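Local coordinates for protein putative polysaccharide deacetylase (Bdellovibrio bacteriovorus HD100, PDB 5JP6) that probably removes N-acetyl groups from peptidoglycan as a zinc-dependent deacetylase of carbohydrate esterase family 4, at residues E253-V258 / K288-T293; K215-A218 / V223-S226; G164-K169 / V360-A365; D185-A190 / A198-T203; V44-E47 / N52-A55. The protein carries 1 engineered substitution. All coordinates share one frame; numbering follows the deposited sequence. Where two conformers were deposited one is given.

Contact 1: residues E253-V258 / K288-T293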
loop_
_atom_site.group_PDB
_atom_site.type_symbol
_atom_site.label_atom_id
_atom_site.label_comp_id
_atom_site.label_asym_id
_atom_site.label_seq_id
_atom_site.Cartn_x
_atom_site.Cartn_y
_atom_site.Cartn_z
ATOM N N GLU A 253 -16.261 9.367 15.207
ATOM C CA GLU A 253 -14.795 9.311 15.023
ATOM C C GLU A 253 -14.466 8.571 13.740
ATOM O O GLU A 253 -13.583 8.985 12.982
ATOM C CB GLU A 253 -14.111 8.653 16.220
ATOM C CG GLU A 253 -14.174 9.465 17.505
ATOM C CD GLU A 253 -13.804 8.664 18.752
ATOM O OE1 GLU A 253 -13.875 7.410 18.738
ATOM O OE2 GLU A 253 -13.444 9.298 19.759
ATOM N N ALA A 254 -15.177 7.471 13.487
ATOM C CA ALA A 254 -14.924 6.677 12.276
ATOM C C ALA A 254 -15.284 7.471 11.018
ATOM O O ALA A 254 -14.529 7.468 10.044
ATOM C CB ALA A 254 -15.675 5.342 12.309
ATOM N N ALA A 255 -16.413 8.169 11.062
ATOM C CA ALA A 255 -16.841 8.976 9.911
ATOM C C ALA A 255 -15.838 10.078 9.642
ATOM O O ALA A 255 -15.572 10.404 8.490
ATOM C CB ALA A 255 -18.238 9.560 10.119
ATOM N N ALA A 256 -15.281 10.665 10.714
ATOM C CA ALA A 256 -14.256 11.675 10.542
ATOM C C ALA A 256 -12.994 11.112 9.873
ATOM O O ALA A 256 -12.357 11.811 9.053
ATOM C CB ALA A 256 -13.940 12.321 11.870
ATOM N N GLU A 257 -12.650 9.856 10.179
ATOM C CA GLU A 257 -11.507 9.156 9.559
ATOM C C GLU A 257 -11.811 8.937 8.051
ATOM O O GLU A 257 -10.947 9.113 7.182
ATOM C CB GLU A 257 -11.194 7.814 10.258
ATOM C CG GLU A 257 -10.495 8.019 11.580
ATOM C CD GLU A 257 -9.010 8.220 11.435
ATOM O OE1 GLU A 257 -8.500 8.445 10.293
ATOM O OE2 GLU A 257 -8.328 8.121 12.457
ATOM N N VAL A 258 -13.051 8.553 7.739
ATOM C CA VAL A 258 -13.444 8.387 6.343
ATOM C C VAL A 258 -13.290 9.701 5.575
ATOM O O VAL A 258 -12.686 9.726 4.499
ATOM C CB VAL A 258 -14.888 7.867 6.217
ATOM C CG1 VAL A 258 -15.335 7.823 4.766
ATOM C CG2 VAL A 258 -15.025 6.461 6.838
ATOM N N LYS A 288 -21.361 1.392 6.555
ATOM C CA LYS A 288 -21.728 0.974 5.220
ATOM C C LYS A 288 -22.901 1.817 4.697
ATOM O O LYS A 288 -22.894 2.246 3.531
ATOM C CB LYS A 288 -22.044 -0.507 5.174
ATOM C CG LYS A 288 -20.815 -1.388 5.406
ATOM C CD LYS A 288 -21.214 -2.878 5.483
ATOM C CE LYS A 288 -20.010 -3.776 5.597
ATOM N NZ LYS A 288 -19.554 -4.161 4.240
ATOM N N ALA A 289 -23.900 2.065 5.551
ATOM C CA ALA A 289 -25.056 2.909 5.165
ATOM C C ALA A 289 -24.633 4.351 4.899
ATOM O O ALA A 289 -25.083 4.972 3.935
ATOM C CB ALA A 289 -26.111 2.861 6.235
ATOM N N PHE A 290 -23.760 4.859 5.756
ATOM C CA PHE A 290 -23.190 6.197 5.603
ATOM C C PHE A 290 -22.547 6.385 4.221
ATOM O O PHE A 290 -22.784 7.399 3.536
ATOM C CB PHE A 290 -22.156 6.388 6.705
ATOM C CG PHE A 290 -21.292 7.610 6.572
ATOM C CD1 PHE A 290 -21.787 8.868 6.791
ATOM C CD2 PHE A 290 -19.953 7.475 6.293
ATOM C CE1 PHE A 290 -20.946 9.968 6.753
ATOM C CE2 PHE A 290 -19.123 8.558 6.205
ATOM C CZ PHE A 290 -19.617 9.812 6.444
ATOM N N LEU A 291 -21.731 5.413 3.796
ATOM C CA LEU A 291 -21.082 5.543 2.479
ATOM C C LEU A 291 -22.085 5.677 1.330
ATOM O O LEU A 291 -21.871 6.457 0.399
ATOM C CB LEU A 291 -20.138 4.369 2.202
ATOM C CG LEU A 291 -18.870 4.304 3.034
ATOM C CD1 LEU A 291 -18.116 3.031 2.687
ATOM C CD2 LEU A 291 -17.994 5.532 2.798
ATOM N N LYS A 292 -23.175 4.902 1.410
ATOM C CA LYS A 292 -24.189 4.965 0.375
ATOM C C LYS A 292 -24.872 6.331 0.371
ATOM O O LYS A 292 -25.032 6.935 -0.684
ATOM C CB LYS A 292 -25.215 3.848 0.507
ATOM C CG LYS A 292 -24.625 2.445 0.416
ATOM C CD LYS A 292 -25.697 1.400 0.611
ATOM C CE LYS A 292 -26.818 1.467 -0.355
ATOM N NZ LYS A 292 -26.343 1.381 -1.760
ATOM N N THR A 293 -25.229 6.829 1.549
ATOM C CA THR A 293 -25.796 8.176 1.664
ATOM C C THR A 293 -24.841 9.220 1.067
ATOM O O THR A 293 -25.266 10.173 0.386
ATOM C CB THR A 293 -26.168 8.472 3.110
ATOM O OG1 THR A 293 -27.206 7.571 3.494
ATOM C CG2 THR A 293 -26.659 9.931 3.295
#
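F290 lays one face of its ring over the methyl of A255, with CB 3.9 Å from F290 CZ and nearly as close to CE2. The ring reaches helix 251-269 because CG stands anti to the backbone N (chi1 170°), which carries the aromatic end toward it. V258 meets the same ring differently: its CG1 lies near the ring plane, at the edge, 4.1 Å from F290 CE2. That one methyl also touches L291, whose CD2 is 4.0 Å from V258 CG1. The axes of the two segments, 253-258 and 288-293, approach to 11.5 Å and cross at -44°, a separation bridged here by the phenylalanine ring meeting the small alanine. F276 of strand 275-277 touches V258 and L291 from the sheet side, and L375 rests against V258 and F290. No hydrogen bond links the segments; with carbon against carbon at every touching pair, the two helices meet here through van der Waals and hydrophobic contact alone.

Contact 2: residues K215-A218 / V223-S226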
loop_
_atom_site.group_PDB
_atom_site.type_symbol
_atom_site.label_atom_id
_atom_site.label_comp_id
_atom_site.label_asym_id
_atom_site.label_seq_id
_atom_site.Cartn_x
_atom_site.Cartn_y
_atom_site.Cartn_z
ATOM N N LYS A 215 0.228 13.727 -7.065
ATOM C CA LYS A 215 -0.000 14.376 -8.337
ATOM C C LYS A 215 0.485 13.537 -9.527
ATOM O O LYS A 215 -0.148 13.542 -10.584
ATOM C CB LYS A 215 0.603 15.754 -8.353
ATOM C CG LYS A 215 -0.051 16.749 -7.385
ATOM C CD LYS A 215 0.575 18.125 -7.525
ATOM C CE LYS A 215 -0.027 19.059 -6.502
ATOM N NZ LYS A 215 0.537 20.418 -6.677
ATOM N N ARG A 216 1.607 12.831 -9.374
ATOM C CA ARG A 216 2.068 11.946 -10.450
ATOM C C ARG A 216 1.147 10.779 -10.654
ATOM O O ARG A 216 0.936 10.378 -11.797
ATOM C CB ARG A 216 3.501 11.473 -10.206
ATOM C CG ARG A 216 4.500 12.668 -10.187
ATOM C CD ARG A 216 5.954 12.204 -10.113
ATOM N NE ARG A 216 6.350 11.641 -8.826
ATOM C CZ ARG A 216 6.811 12.352 -7.813
ATOM N NH1 ARG A 216 6.868 13.675 -7.908
ATOM N NH2 ARG A 216 7.193 11.761 -6.686
ATOM N N VAL A 217 0.590 10.224 -9.574
ATOM C CA VAL A 217 -0.409 9.157 -9.726
ATOM C C VAL A 217 -1.587 9.708 -10.550
ATOM O O VAL A 217 -2.025 9.064 -11.507
ATOM C CB VAL A 217 -0.922 8.624 -8.364
ATOM C CG1 VAL A 217 -2.039 7.604 -8.548
ATOM C CG2 VAL A 217 0.206 8.056 -7.499
ATOM N N ALA A 218 -2.084 10.887 -10.171
ATOM C CA ALA A 218 -3.227 11.514 -10.848
ATOM C C ALA A 218 -2.925 11.725 -12.355
ATOM O O ALA A 218 -3.758 11.440 -13.228
ATOM C CB ALA A 218 -3.624 12.811 -10.190
ATOM N N VAL A 223 -7.341 5.953 -10.905
ATOM C CA VAL A 223 -8.393 6.298 -9.942
ATOM C C VAL A 223 -7.740 6.483 -8.578
ATOM O O VAL A 223 -6.871 5.705 -8.184
ATOM C CB VAL A 223 -9.536 5.263 -9.947
ATOM C CG1 VAL A 223 -10.352 5.357 -8.682
ATOM C CG2 VAL A 223 -10.378 5.449 -11.187
ATOM N N ILE A 224 -8.145 7.534 -7.868
ATOM C CA ILE A 224 -7.633 7.827 -6.541
ATOM C C ILE A 224 -8.776 8.124 -5.578
ATOM O O ILE A 224 -9.449 9.130 -5.716
ATOM C CB ILE A 224 -6.637 8.983 -6.537
ATOM C CG1 ILE A 224 -5.559 8.790 -7.595
ATOM C CG2 ILE A 224 -6.024 9.153 -5.140
ATOM C CD1 ILE A 224 -4.650 10.007 -7.727
ATOM N N GLY A 225 -8.957 7.204 -4.620
ATOM C CA GLY A 225 -9.837 7.390 -3.485
ATOM C C GLY A 225 -9.042 7.341 -2.206
ATOM O O GLY A 225 -7.877 7.732 -2.168
ATOM N N SER A 226 -9.657 6.838 -1.141
ATOM C CA SER A 226 -8.994 6.837 0.160
ATOM C C SER A 226 -9.205 5.550 0.955
ATOM O O SER A 226 -10.102 4.797 0.666
ATOM C CB SER A 226 -9.387 8.093 0.948
ATOM O OG SER A 226 -10.701 8.022 1.443
#
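Three residues separate helix 211-219 from strand 223-227, and the backbones of K215-A218 and V223-S226 stay well apart: the closest CA pair, A218 and I224, is separated by 7.2 Å. No hydrogen bond crosses this gap, which I224 spans with its side chain. Its CG1 branch is anti to the carbonyl carbon (chi1 -50°) and the chain is then extended (chi2 173°), sending CD1 out to the helix. There I224 CD1 lies 3.6 Å from V217 CG1, the shortest approach in the contact, and the two side chains run at a slant to each other. I224 CD1 also meets A218, 3.7 Å from its N and 3.9 Å from its CB, so the isoleucine end rests against the side chain of V217 and the N and CB of A218. V265 and L269 of helix 251-269 also touch I224, and L188 of helix 183-193 touches V217. Strand 223-227 pairs in parallel with strands 199-202 and 275-277. A helix laid against the parallel strand that follows it is the repeating element of the distorted beta/alpha barrel of NodB-type deacetylases, and this strand ends at H227, a zinc ligand.

Contact 3: residues G164-K169 / V360-A365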
loop_
_atom_site.group_PDB
_atom_site.type_symbol
_atom_site.label_atom_id
_atom_site.label_comp_id
_atom_site.label_asym_id
_atom_site.label_seq_id
_atom_site.Cartn_x
_atom_site.Cartn_y
_atom_site.Cartn_z
ATOM N N GLY A 164 -16.194 -6.711 -8.289
ATOM C CA GLY A 164 -16.361 -5.532 -9.140
ATOM C C GLY A 164 -17.142 -5.697 -10.430
ATOM O O GLY A 164 -17.074 -4.837 -11.301
ATOM N N ASP A 165 -17.845 -6.815 -10.564
ATOM C CA ASP A 165 -18.716 -7.095 -11.720
ATOM C C ASP A 165 -17.930 -7.169 -13.033
ATOM O O ASP A 165 -18.472 -6.976 -14.128
ATOM C CB ASP A 165 -19.871 -6.088 -11.814
ATOM C CG ASP A 165 -20.685 -6.030 -10.536
ATOM O OD1 ASP A 165 -21.302 -7.025 -10.206
ATOM O OD2 ASP A 165 -20.643 -5.006 -9.830
ATOM N N VAL A 166 -16.658 -7.548 -12.912
ATOM C CA VAL A 166 -15.836 -7.694 -14.096
ATOM C C VAL A 166 -16.021 -9.077 -14.748
ATOM O O VAL A 166 -16.594 -10.004 -14.146
ATOM C CB VAL A 166 -14.345 -7.436 -13.813
ATOM C CG1 VAL A 166 -14.143 -6.018 -13.275
ATOM C CG2 VAL A 166 -13.780 -8.465 -12.862
ATOM N N ALA A 167 -15.533 -9.206 -15.982
ATOM C CA ALA A 167 -15.656 -10.453 -16.766
ATOM C C ALA A 167 -14.603 -11.488 -16.351
ATOM O O ALA A 167 -13.626 -11.154 -15.649
ATOM C CB ALA A 167 -15.574 -10.157 -18.257
ATOM N N ARG A 168 -14.770 -12.729 -16.824
ATOM C CA ARG A 168 -13.742 -13.744 -16.621
ATOM C C ARG A 168 -12.405 -13.201 -17.180
ATOM O O ARG A 168 -12.354 -12.529 -18.241
ATOM C CB ARG A 168 -14.109 -15.091 -17.257
ATOM C CG ARG A 168 -14.187 -15.096 -18.777
ATOM C CD ARG A 168 -14.475 -16.506 -19.356
ATOM N NE ARG A 168 -13.460 -17.503 -18.986
ATOM C CZ ARG A 168 -12.300 -17.701 -19.619
ATOM N NH1 ARG A 168 -11.967 -16.969 -20.685
ATOM N NH2 ARG A 168 -11.461 -18.638 -19.181
ATOM N N LYS A 169 -11.348 -13.483 -16.422
ATOM C CA LYS A 169 -9.965 -13.139 -16.756
ATOM C C LYS A 169 -9.697 -11.636 -16.790
ATOM O O LYS A 169 -8.721 -11.170 -17.375
ATOM C CB LYS A 169 -9.466 -13.871 -18.002
ATOM C CG LYS A 169 -9.591 -15.385 -17.808
ATOM C CD LYS A 169 -8.807 -16.186 -18.782
ATOM C CE LYS A 169 -7.399 -16.357 -18.289
ATOM N NZ LYS A 169 -6.688 -17.302 -19.181
ATOM N N VAL A 360 -8.419 -4.095 -15.665
ATOM C CA VAL A 360 -9.599 -3.229 -15.751
ATOM C C VAL A 360 -9.516 -2.117 -14.731
ATOM O O VAL A 360 -9.201 -2.360 -13.567
ATOM C CB VAL A 360 -10.879 -4.041 -15.465
ATOM C CG1 VAL A 360 -12.096 -3.159 -15.342
ATOM C CG2 VAL A 360 -11.072 -5.084 -16.563
ATOM N N LEU A 361 -9.889 -0.911 -15.158
ATOM C CA LEU A 361 -10.066 0.194 -14.243
ATOM C C LEU A 361 -11.554 0.383 -13.968
ATOM O O LEU A 361 -12.343 0.450 -14.909
ATOM C CB LEU A 361 -9.520 1.492 -14.840
ATOM C CG LEU A 361 -9.554 2.717 -13.942
ATOM C CD1 LEU A 361 -8.678 2.549 -12.743
ATOM C CD2 LEU A 361 -9.171 3.948 -14.767
ATOM N N LEU A 362 -11.936 0.451 -12.690
ATOM C CA LEU A 362 -13.330 0.771 -12.346
ATOM C C LEU A 362 -13.362 2.255 -11.978
ATOM O O LEU A 362 -12.482 2.741 -11.247
ATOM C CB LEU A 362 -13.826 -0.072 -11.159
ATOM C CG LEU A 362 -13.803 -1.580 -11.372
ATOM C CD1 LEU A 362 -14.207 -2.295 -10.085
ATOM C CD2 LEU A 362 -14.696 -1.980 -12.534
ATOM N N THR A 363 -14.381 2.947 -12.459
ATOM C CA THR A 363 -14.506 4.366 -12.256
ATOM C C THR A 363 -15.983 4.732 -12.121
ATOM O O THR A 363 -16.863 3.971 -12.532
ATOM C CB THR A 363 -13.822 5.139 -13.409
ATOM O OG1 THR A 363 -13.553 6.471 -12.976
ATOM C CG2 THR A 363 -14.694 5.112 -14.666
ATOM N N ALA A 364 -16.243 5.884 -11.540
ATOM C CA ALA A 364 -17.631 6.367 -11.427
ATOM C C ALA A 364 -18.276 6.617 -12.792
ATOM O O ALA A 364 -17.629 7.113 -13.721
ATOM C CB ALA A 364 -17.697 7.630 -10.599
ATOM N N ALA A 365 -19.557 6.284 -12.905
ATOM C CA ALA A 365 -20.308 6.596 -14.130
ATOM C C ALA A 365 -20.429 8.112 -14.384
ATOM O O ALA A 365 -20.396 8.559 -15.541
ATOM C CB ALA A 365 -21.683 5.954 -14.070
#
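Strand 358-364, a member of the parallel sheet, is covered on one side by the loop that leads into strand 170-176. From that loop V166 supplies CG1, which lies between two strand residues: it is 4.1 Å from V360 CG1 and 4.1 Å from L362 CD2. With CG1 anti to the carbonyl carbon (chi1 -60°), the valine lies nearly at right angles to L362, whereas it slides past V360 in the opposite direction. L362 also bears on G164, its CD1 4.0 Å from G164 CA and its CD2 3.9 Å from G164 O. G164 itself has a positive phi (78°). V172 of strand 170-176 touches both V166 and L362, and all four contacting residues are buried. The carbonyls of G164 and V166 are taken by R153 and R329, and K169 bonds through its backbone to S358, further back on the strand. Between the two segments themselves the contact is therefore apolar, with no hydrogen bond.

Contact 4: residues D185-A190 / A198-T203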
loop_
_atom_site.group_PDB
_atom_site.type_symbol
_atom_site.label_atom_id
_atom_site.label_comp_id
_atom_site.label_asym_id
_atom_site.label_seq_id
_atom_site.Cartn_x
_atom_site.Cartn_y
_atom_site.Cartn_z
ATOM N N ASP A 185 6.183 5.682 -7.325
ATOM C CA ASP A 185 6.664 6.055 -8.652
ATOM C C ASP A 185 7.139 4.792 -9.404
ATOM O O ASP A 185 6.948 4.692 -10.597
ATOM C CB ASP A 185 7.745 7.137 -8.580
ATOM C CG ASP A 185 7.197 8.487 -8.233
ATOM O OD1 ASP A 185 6.241 8.913 -8.888
ATOM O OD2 ASP A 185 7.731 9.096 -7.241
ATOM N N ALA A 186 7.783 3.842 -8.724
ATOM C CA ALA A 186 8.185 2.593 -9.393
ATOM C C ALA A 186 6.950 1.819 -9.900
ATOM O O ALA A 186 6.940 1.317 -11.012
ATOM C CB ALA A 186 9.014 1.711 -8.472
ATOM N N ILE A 187 5.910 1.760 -9.077
ATOM C CA ILE A 187 4.665 1.124 -9.472
ATOM C C ILE A 187 4.054 1.875 -10.687
ATOM O O ILE A 187 3.631 1.247 -11.677
ATOM C CB ILE A 187 3.727 0.926 -8.265
ATOM C CG1 ILE A 187 4.253 -0.221 -7.367
ATOM C CG2 ILE A 187 2.300 0.684 -8.737
ATOM C CD1 ILE A 187 3.697 -0.230 -5.968
ATOM N N LEU A 188 4.053 3.206 -10.644
ATOM C CA LEU A 188 3.547 4.003 -11.771
ATOM C C LEU A 188 4.308 3.691 -13.058
ATOM O O LEU A 188 3.711 3.560 -14.120
ATOM C CB LEU A 188 3.622 5.494 -11.480
ATOM C CG LEU A 188 2.699 6.027 -10.403
ATOM C CD1 LEU A 188 2.913 7.508 -10.174
ATOM C CD2 LEU A 188 1.225 5.778 -10.743
ATOM N N ARG A 189 5.638 3.593 -12.964
ATOM C CA ARG A 189 6.444 3.307 -14.164
ATOM C C ARG A 189 6.060 1.957 -14.738
ATOM O O ARG A 189 5.883 1.807 -15.944
ATOM C CB ARG A 189 7.930 3.314 -13.849
ATOM C CG ARG A 189 8.459 4.690 -13.518
ATOM C CD ARG A 189 9.958 4.692 -13.428
ATOM N NE ARG A 189 10.469 4.088 -12.189
ATOM C CZ ARG A 189 10.668 4.729 -11.036
ATOM N NH1 ARG A 189 10.346 6.002 -10.901
ATOM N NH2 ARG A 189 11.172 4.079 -9.996
ATOM N N ALA A 190 5.896 0.993 -13.855
ATOM C CA ALA A 190 5.569 -0.375 -14.297
ATOM C C ALA A 190 4.196 -0.415 -14.977
ATOM O O ALA A 190 4.019 -1.026 -16.036
ATOM C CB ALA A 190 5.617 -1.338 -13.130
ATOM N N ALA A 198 -4.884 1.606 -12.616
ATOM C CA ALA A 198 -5.132 1.031 -11.291
ATOM C C ALA A 198 -5.914 1.988 -10.410
ATOM O O ALA A 198 -6.072 3.156 -10.730
ATOM C CB ALA A 198 -3.794 0.678 -10.626
ATOM N N MET A 199 -6.403 1.448 -9.286
ATOM C CA MET A 199 -7.139 2.210 -8.325
ATOM C C MET A 199 -6.186 2.380 -7.084
ATOM O O MET A 199 -5.660 1.381 -6.558
ATOM C CB MET A 199 -8.473 1.552 -7.937
ATOM C CG MET A 199 -9.370 1.185 -9.078
ATOM S SD MET A 199 -10.848 0.382 -8.508
ATOM C CE MET A 199 -11.795 1.803 -7.963
ATOM N N PHE A 200 -6.015 3.609 -6.596
ATOM C CA PHE A 200 -5.229 3.874 -5.405
ATOM C C PHE A 200 -6.118 4.376 -4.289
ATOM O O PHE A 200 -6.839 5.357 -4.454
ATOM C CB PHE A 200 -4.120 4.894 -5.697
ATOM C CG PHE A 200 -3.057 4.392 -6.631
ATOM C CD1 PHE A 200 -3.291 4.284 -7.981
ATOM C CD2 PHE A 200 -1.815 3.976 -6.134
ATOM C CE1 PHE A 200 -2.315 3.776 -8.845
ATOM C CE2 PHE A 200 -0.848 3.481 -6.984
ATOM C CZ PHE A 200 -1.098 3.372 -8.340
ATOM N N PHE A 201 -6.078 3.667 -3.166
ATOM C CA PHE A 201 -6.809 4.049 -1.970
ATOM C C PHE A 201 -5.784 4.635 -0.999
ATOM O O PHE A 201 -5.166 3.953 -0.195
ATOM C CB PHE A 201 -7.585 2.867 -1.386
ATOM C CG PHE A 201 -8.653 2.352 -2.304
ATOM C CD1 PHE A 201 -8.352 1.384 -3.246
ATOM C CD2 PHE A 201 -9.948 2.829 -2.244
ATOM C CE1 PHE A 201 -9.315 0.916 -4.121
ATOM C CE2 PHE A 201 -10.923 2.355 -3.113
ATOM C CZ PHE A 201 -10.606 1.405 -4.056
ATOM N N ALA A 202 -5.601 5.940 -1.135
ATOM C CA ALA A 202 -4.549 6.654 -0.444
ATOM C C ALA A 202 -4.934 6.924 0.991
ATOM O O ALA A 202 -6.113 7.053 1.293
ATOM C CB ALA A 202 -4.282 7.969 -1.171
ATOM N N THR A 203 -3.946 7.037 1.878
ATOM C CA THR A 203 -4.269 7.421 3.222
ATOM C C THR A 203 -3.796 8.853 3.480
ATOM O O THR A 203 -2.811 9.327 2.869
ATOM C CB THR A 203 -3.644 6.401 4.179
ATOM O OG1 THR A 203 -4.427 6.306 5.367
ATOM C CG2 THR A 203 -2.132 6.747 4.366
#
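F200 extends its ring from strand 199-202 to segment 185-190 of helix 183-193, where CZ is the atom that arrives first. Its CG is anti to the carbonyl carbon (chi1 -67°), and the ring, turned by chi2 of 75°, presents that far corner to two successive residues. I187 comes to the edge near the ring plane, CG2 standing 4.4 Å from F200 CZ. L188 arrives closer, with CD2 4.1 Å from F200 CZ, although its CA-CB bond does not aim at the strand; with CD1 carried on away along the extended chain, it is the other branch, CD2, that turns to F200. The nearest CA atoms, those of L188 and A198, remain 9.2 Å apart, so the contact is made wholly by long side chains. Around the phenylalanine, F175 of strand 170-176 meets its ring with planes about 20° apart, H222 stands edge-to-face to it, and V217 of helix 211-219 also touches it. Strand 170-176, helix 183-193 and strand 199-202 form a beta-alpha-beta unit, with helix 339-354 packed against I187 through A342.

Contact 5: residues V44-E47 / N52-A55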
loop_
_atom_site.group_PDB
_atom_site.type_symbol
_atom_site.label_atom_id
_atom_site.label_comp_id
_atom_site.label_asym_id
_atom_site.label_seq_id
_atom_site.Cartn_x
_atom_site.Cartn_y
_atom_site.Cartn_z
ATOM N N VAL A 44 -5.911 -9.124 8.535
ATOM C CA VAL A 44 -6.558 -8.646 9.743
ATOM C C VAL A 44 -5.765 -9.079 10.992
ATOM O O VAL A 44 -5.492 -8.254 11.898
ATOM C CB VAL A 44 -8.014 -9.160 9.838
ATOM C CG1 VAL A 44 -8.611 -8.824 11.203
ATOM C CG2 VAL A 44 -8.854 -8.560 8.684
ATOM N N GLU A 45 -5.383 -10.358 11.053
ATOM C CA GLU A 45 -4.576 -10.804 12.190
ATOM C C GLU A 45 -3.278 -9.961 12.336
ATOM O O GLU A 45 -2.906 -9.549 13.434
ATOM C CB GLU A 45 -4.244 -12.298 12.078
ATOM C CG GLU A 45 -3.772 -12.874 13.401
ATOM C CD GLU A 45 -3.578 -14.381 13.383
ATOM O OE1 GLU A 45 -4.057 -15.062 12.439
ATOM O OE2 GLU A 45 -2.944 -14.889 14.333
ATOM N N TRP A 46 -2.603 -9.678 11.221
ATOM C CA TRP A 46 -1.372 -8.885 11.268
ATOM C C TRP A 46 -1.660 -7.458 11.669
ATOM O O TRP A 46 -0.867 -6.847 12.429
ATOM C CB TRP A 46 -0.659 -8.909 9.890
ATOM C CG TRP A 46 0.426 -7.919 9.680
ATOM C CD1 TRP A 46 0.448 -6.940 8.709
ATOM C CD2 TRP A 46 1.660 -7.769 10.413
ATOM N NE1 TRP A 46 1.595 -6.212 8.788
ATOM C CE2 TRP A 46 2.344 -6.673 9.841
ATOM C CE3 TRP A 46 2.225 -8.411 11.526
ATOM C CZ2 TRP A 46 3.584 -6.261 10.288
ATOM C CZ3 TRP A 46 3.451 -7.980 11.982
ATOM C CH2 TRP A 46 4.126 -6.918 11.348
ATOM N N GLU A 47 -2.773 -6.924 11.123
ATOM C CA GLU A 47 -3.351 -5.650 11.567
ATOM C C GLU A 47 -3.588 -5.620 13.082
ATOM O O GLU A 47 -3.423 -4.579 13.693
ATOM C CB GLU A 47 -4.675 -5.344 10.822
ATOM C CG GLU A 47 -4.622 -4.247 9.763
ATOM C CD GLU A 47 -5.920 -3.434 9.720
ATOM O OE1 GLU A 47 -6.990 -4.014 9.407
ATOM O OE2 GLU A 47 -5.878 -2.212 10.013
ATOM N N ASN A 52 3.522 -4.008 15.344
ATOM C CA ASN A 52 3.633 -3.481 13.996
ATOM C C ASN A 52 4.773 -2.432 13.967
ATOM O O ASN A 52 4.808 -1.522 14.780
ATOM C CB ASN A 52 2.346 -2.831 13.565
ATOM C CG ASN A 52 2.437 -2.275 12.171
ATOM O OD1 ASN A 52 2.956 -1.180 11.949
ATOM N ND2 ASN A 52 1.901 -2.997 11.234
ATOM N N PRO A 53 5.706 -2.545 13.021
ATOM C CA PRO A 53 6.847 -1.618 13.058
ATOM C C PRO A 53 6.463 -0.137 13.068
ATOM O O PRO A 53 7.125 0.641 13.752
ATOM C CB PRO A 53 7.611 -1.975 11.784
ATOM C CG PRO A 53 7.327 -3.438 11.614
ATOM C CD PRO A 53 5.870 -3.585 11.984
ATOM N N GLU A 54 5.410 0.241 12.355
ATOM C CA GLU A 54 4.985 1.648 12.359
ATOM C C GLU A 54 4.608 2.075 13.793
ATOM O O GLU A 54 5.000 3.163 14.273
ATOM C CB GLU A 54 3.787 1.862 11.445
ATOM C CG GLU A 54 3.443 3.329 11.210
ATOM C CD GLU A 54 2.328 3.520 10.214
ATOM O OE1 GLU A 54 1.659 2.517 9.888
ATOM O OE2 GLU A 54 2.133 4.662 9.751
ATOM N N ALA A 55 3.842 1.223 14.463
ATOM C CA ALA A 55 3.422 1.501 15.847
ATOM C C ALA A 55 4.630 1.504 16.780
ATOM O O ALA A 55 4.727 2.374 17.668
ATOM C CB ALA A 55 2.410 0.480 16.335
#
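N52 begins the second segment by bringing its amide up to the indole of W46: ND2 lies 3.8 Å from W46 CZ2 and 4.0 Å from CE2, with amide and ring planes 39° apart. The asparagine CG is anti to its own backbone N (chi1 180°), which extends the amide to the ring. OD1 of the same amide turns to the helix that follows, accepting from E54 N at 2.9 Å; N52 is thus the N-cap of helix 53-66. The bond is bent, with an N-H...O angle of 132°. P53, the first residue of that helix, adds its CD methylene 3.8 Å from W46 CH2, the proline and the indole crossing at about a right angle. On the W46 side, W308 stacks with the indole, and helix 24-39 touches it through D36 and N37. One amide thus does two jobs, its oxygen capping a helix while its nitrogen comes up obliquely to the indole without a hydrogen bond across the segments, and proline adds a purely apolar touch.

In the fold
Contacts 2, 3 and 4 all reach the same parallel sheet. Contacts 2 and 4 are closest, with centres 8 Å apart; beyond the parallel pairing of their strands, R216 NE reaches D185 OD1 at 2.7 Å in a salt bridge between their helices. V223 packs on L361, L362 and T363 of contact 3, although those two contacts are centred 18 Å apart. Contact 1 touches contact 2 where V258 O lies 4.0 Å from S226 OG, its centre 20 Å away. Contact 5 stands apart, touching none of the other four. It is nonetheless nearest the zinc ion, the W46 side chain being about 9 Å from it, compared with about 12 Å for F200, 13 Å for V258 and 14 Å for I224. D177, H227 and Y280 bind that zinc.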